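Local coordinates for putative PadR-family transcriptional regulatory protein (PDB 5H20) that probably acts as a PadR-like transcription factor that binds DNA through a winged helix-turn-helix domain, at residues D59-E65 with Y77-K83. Sequence-based numbering, arbitrary orientation.
Sequences DDLLSYE and YYKLTGK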
ATOM      1  N   ASP A  59      -5.069  12.851  -9.520  1.00 65.52           N
ATOM      2  CA  ASP A  59      -5.172  11.612 -10.284  1.00 67.97           C
ATOM      3  C   ASP A  59      -6.641  11.207 -10.539  1.00 67.24           C
ATOM      4  O   ASP A  59      -6.917  10.087 -10.979  1.00 68.76           O
ATOM      5  CB  ASP A  59      -4.385  10.486  -9.590  1.00 68.03           C
ATOM      6  CG  ASP A  59      -4.138   9.292 -10.504  1.00 72.09           C
ATOM      7  OD1 ASP A  59      -3.957   9.486 -11.727  1.00 75.83           O
ATOM      8  OD2 ASP A  59      -4.131   8.150 -10.002  1.00 72.43           O
ATOM      9  N   ASP A  60      -7.568  12.137 -10.270  1.00 66.16           N
ATOM     10  CA  ASP A  60      -9.022  11.970 -10.496  1.00 66.38           C
ATOM     11  C   ASP A  60      -9.653  10.783  -9.740  1.00 64.91           C
ATOM     12  O   ASP A  60     -10.639  10.193 -10.205  1.00 66.15           O
ATOM     13  CB  ASP A  60      -9.352  11.898 -12.009  1.00 70.58           C
ATOM     14  CG  ASP A  60      -9.142  13.228 -12.740  1.00 73.25           C
ATOM     15  OD1 ASP A  60      -8.592  14.198 -12.165  1.00 72.75           O
ATOM     16  OD2 ASP A  60      -9.533  13.298 -13.922  1.00 76.92           O
ATOM     17  N   LEU A  61      -9.065  10.430  -8.595  1.00 62.52           N
ATOM     18  CA  LEU A  61      -9.567   9.360  -7.733  1.00 59.62           C
ATOM     19  C   LEU A  61     -10.577   9.927  -6.742  1.00 57.05           C
ATOM     20  O   LEU A  61     -11.521   9.244  -6.346  1.00 55.96           O
ATOM     21  CB  LEU A  61      -8.410   8.661  -7.001  1.00 58.92           C
ATOM     22  CG  LEU A  61      -7.444   7.800  -7.828  1.00 62.04           C
ATOM     23  CD1 LEU A  61      -6.192   7.462  -7.033  1.00 62.88           C
ATOM     24  CD2 LEU A  61      -8.096   6.524  -8.344  1.00 62.31           C
ATOM     25  N   LEU A  62     -10.330  11.176  -6.344  1.00 56.95           N
ATOM     26  CA  LEU A  62     -11.280  12.019  -5.628  1.00 55.83           C
ATOM     27  C   LEU A  62     -11.633  13.231  -6.496  1.00 57.91           C
ATOM     28  O   LEU A  62     -10.892  13.585  -7.413  1.00 60.72           O
ATOM     29  CB  LEU A  62     -10.673  12.500  -4.312  1.00 54.59           C
ATOM     30  CG  LEU A  62     -10.856  11.790  -2.959  1.00 53.79           C
ATOM     31  CD1 LEU A  62     -10.676  10.275  -2.986  1.00 54.16           C
ATOM     32  CD2 LEU A  62      -9.886  12.417  -1.974  1.00 54.15           C
ATOM     33  N   SER A  63     -12.779  13.836  -6.210  1.00 57.80           N
ATOM     34  CA  SER A  63     -13.151  15.139  -6.757  1.00 60.57           C
ATOM     35  C   SER A  63     -13.920  15.906  -5.687  1.00 58.84           C
ATOM     36  O   SER A  63     -14.421  15.304  -4.728  1.00 57.05           O
ATOM     37  CB  SER A  63     -13.977  15.009  -8.044  1.00 65.15           C
ATOM     38  OG  SER A  63     -15.258  14.463  -7.795  1.00 66.24           O
ATOM     39  N   TYR A  64     -13.986  17.226  -5.832  1.00 60.06           N
ATOM     40  CA  TYR A  64     -14.653  18.043  -4.838  1.00 59.26           C
ATOM     41  C   TYR A  64     -15.500  19.157  -5.455  1.00 62.76           C
ATOM     42  O   TYR A  64     -15.351  19.514  -6.635  1.00 66.05           O
ATOM     43  CB  TYR A  64     -13.647  18.587  -3.785  1.00 56.61           C
ATOM     44  CG  TYR A  64     -12.689  19.621  -4.320  1.00 58.63           C
ATOM     45  CD1 TYR A  64     -13.084  20.957  -4.499  1.00 59.74           C
ATOM     46  CD2 TYR A  64     -11.379  19.271  -4.654  1.00 60.65           C
ATOM     47  CE1 TYR A  64     -12.203  21.905  -5.003  1.00 62.90           C
ATOM     48  CE2 TYR A  64     -10.499  20.214  -5.155  1.00 64.12           C
ATOM     49  CZ  TYR A  64     -10.913  21.521  -5.330  1.00 65.32           C
ATOM     50  OH  TYR A  64     -10.015  22.433  -5.830  1.00 70.56           O
ATOM     51  N   GLU A  65     -16.397  19.682  -4.627  1.00 63.24           N
ATOM     52  CA  GLU A  65     -17.136  20.901  -4.913  1.00 66.47           C
ATOM     53  C   GLU A  65     -17.002  21.833  -3.707  1.00 63.90           C
ATOM     54  O   GLU A  65     -16.855  21.379  -2.562  1.00 62.88           O
ATOM     55  CB  GLU A  65     -18.597  20.611  -5.282  1.00 71.85           C
ATOM     56  CG  GLU A  65     -19.170  19.292  -4.770  1.00 73.64           C
ATOM     57  CD  GLU A  65     -20.329  18.754  -5.600  1.00 81.79           C
ATOM     58  OE1 GLU A  65     -20.939  19.499  -6.416  1.00 86.18           O
ATOM     59  OE2 GLU A  65     -20.629  17.542  -5.433  1.00 84.90           O
ATOM     60  N   TYR A  77     -15.693  19.793  -0.459  1.00 53.00           N
ATOM     61  CA  TYR A  77     -16.528  18.657  -0.102  1.00 53.86           C
ATOM     62  C   TYR A  77     -16.216  17.534  -1.071  1.00 53.57           C
ATOM     63  O   TYR A  77     -16.502  17.614  -2.265  1.00 55.83           O
ATOM     64  CB  TYR A  77     -17.999  19.066  -0.043  1.00 55.82           C
ATOM     65  CG  TYR A  77     -18.953  18.061   0.568  1.00 59.48           C
ATOM     66  CD1 TYR A  77     -18.941  17.781   1.941  1.00 60.71           C
ATOM     67  CD2 TYR A  77     -19.920  17.422  -0.231  1.00 63.10           C
ATOM     68  CE1 TYR A  77     -19.842  16.875   2.495  1.00 65.19           C
ATOM     69  CE2 TYR A  77     -20.817  16.514   0.314  1.00 67.25           C
ATOM     70  CZ  TYR A  77     -20.772  16.244   1.673  1.00 68.32           C
ATOM     71  OH  TYR A  77     -21.653  15.346   2.222  1.00 74.26           O
ATOM     72  N   TYR A  78     -15.577  16.508  -0.532  1.00 52.47           N
ATOM     73  CA  TYR A  78     -14.905  15.492  -1.322  1.00 51.55           C
ATOM     74  C   TYR A  78     -15.773  14.266  -1.466  1.00 53.00           C
ATOM     75  O   TYR A  78     -16.469  13.873  -0.532  1.00 54.37           O
ATOM     76  CB  TYR A  78     -13.601  15.071  -0.630  1.00 50.25           C
ATOM     77  CG  TYR A  78     -12.441  16.042  -0.653  1.00 49.67           C
ATOM     78  CD1 TYR A  78     -11.517  16.033  -1.708  1.00 49.96           C
ATOM     79  CD2 TYR A  78     -12.209  16.914   0.426  1.00 50.30           C
ATOM     80  CE1 TYR A  78     -10.428  16.892  -1.722  1.00 51.34           C
ATOM     81  CE2 TYR A  78     -11.110  17.771   0.431  1.00 51.46           C
ATOM     82  CZ  TYR A  78     -10.223  17.757  -0.644  1.00 52.42           C
ATOM     83  OH  TYR A  78      -9.119  18.590  -0.650  1.00 55.68           O
ATOM     84  N   LYS A  79     -15.699  13.657  -2.641  1.00 54.19           N
ATOM     85  CA  LYS A  79     -16.291  12.349  -2.887  1.00 57.06           C
ATOM     86  C   LYS A  79     -15.308  11.476  -3.658  1.00 56.47           C
ATOM     87  O   LYS A  79     -14.388  11.981  -4.309  1.00 55.90           O
ATOM     88  CB  LYS A  79     -17.628  12.477  -3.623  1.00 61.48           C
ATOM     89  CG  LYS A  79     -17.501  12.991  -5.053  1.00 63.54           C
ATOM     90  CD  LYS A  79     -18.815  12.942  -5.809  1.00 69.64           C
ATOM     91  CE  LYS A  79     -18.537  12.861  -7.301  1.00 73.30           C
ATOM     92  NZ  LYS A  79     -19.791  12.672  -8.102  1.00 81.19           N
ATOM     93  N   LEU A  80     -15.507  10.166  -3.564  1.00 57.54           N
ATOM     94  CA  LEU A  80     -14.740   9.202  -4.327  1.00 57.10           C
ATOM     95  C   LEU A  80     -15.382   9.118  -5.726  1.00 60.29           C
ATOM     96  O   LEU A  80     -16.590   8.870  -5.832  1.00 63.88           O
ATOM     97  CB  LEU A  80     -14.824   7.844  -3.621  1.00 58.41           C
ATOM     98  CG  LEU A  80     -13.652   6.956  -3.195  1.00 57.45           C
ATOM     99  CD1 LEU A  80     -14.109   5.515  -3.286  1.00 60.17           C
ATOM    100  CD2 LEU A  80     -12.371   7.130  -3.994  1.00 55.84           C
ATOM    101  N   THR A  81     -14.585   9.330  -6.780  1.00 60.05           N
ATOM    102  CA  THR A  81     -15.063   9.268  -8.186  1.00 64.51           C
ATOM    103  C   THR A  81     -15.364   7.837  -8.662  1.00 67.82           C
ATOM    104  O   THR A  81     -15.131   6.871  -7.929  1.00 65.94           O
ATOM    105  CB  THR A  81     -14.052   9.879  -9.195  1.00 65.55           C
ATOM    106  OG1 THR A  81     -12.838   9.109  -9.189  1.00 63.89           O
ATOM    107  CG2 THR A  81     -13.762  11.355  -8.908  1.00 63.65           C
ATOM    108  N   GLY A  82     -15.875   7.715  -9.895  1.00 68.69           N
ATOM    109  CA  GLY A  82     -15.997   6.426 -10.582  1.00 70.70           C
ATOM    110  C   GLY A  82     -14.666   5.683 -10.659  1.00 67.67           C
ATOM    111  O   GLY A  82     -14.590   4.501 -10.323  1.00 66.87           O
ATOM    112  N   LYS A  83     -13.628   6.401 -11.093  1.00 66.58           N
ATOM    113  CA  LYS A  83     -12.257   5.905 -11.179  1.00 65.05           C
ATOM    114  C   LYS A  83     -11.711   5.507  -9.785  1.00 60.38           C
ATOM    115  O   LYS A  83     -11.086   4.460  -9.642  1.00 58.88           O
ATOM    116  CB  LYS A  83     -11.362   6.949 -11.877  1.00 66.71           C
ATOM    117  CG  LYS A  83      -9.915   6.517 -12.109  1.00 67.06           C
ATOM    118  CD  LYS A  83      -9.117   7.611 -12.814  1.00 70.43           C
ATOM    119  CE  LYS A  83      -7.653   7.218 -12.965  1.00 71.31           C
ATOM    120  NZ  LYS A  83      -6.801   8.349 -13.430  1.00 74.90           N
TER
HETATM  121  O   HOH W   1     -18.654  16.046  -3.596  1.00 71.97           O
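K83 leaves the first turn of helix 82-97 with CG swung opposite the backbone N (chi1 -176°) and the rest of its chain extended, reaching back to D59, while T81, its OG1 set between N and the carbonyl carbon (chi1 64°), turns that hydroxyl to D60. K83 NZ donates to D59 O at 3.0 Å, and a longer salt bridge links it to D59 OD1, which also accepts a bond from the backbone of D4 of the second subunit. T81 OG1 donates to D60 O over 2.7 Å and also caps the backbone N of G84. D60, with positive phi, is the C-prime residue of the Schellman motif ending helix 46-58, so one threonine joins this terminus to the N-cap of the next helix.

Beyond T81 N, which bonds L61 O, strands 62-67 and 75-80 pair antiparallel. S63 and K79 exchange two bonds, K79 N to S63 O at 2.9 Å being almost straight, and E65 and Y77 form the next such pair. Between them, at the non-hydrogen-bonded pair, the Y64 ring turns an edge toward the face of Y78 in an offset T-shaped stack, planes at 64°, and Y64 CB lies over that face, 4.2 Å from the ring centroid. L62 CD2 meets Y78 CD1 at 4.0 Å, and L62 CD1 packs on L80 CD2, continuing this face toward helix 5-23. Y78 also touches the bound glucose. On the other face, a water donates to both E65 OE2 and Y77 O. The chemistry thus divides: apolar and aromatic packing seats the wing of this winged helix-turn-helix on its helices, whereas the polar contacts of K83 and T81 tie the end of helix 46-58 to the start of helix 82-97, beside the second subunit.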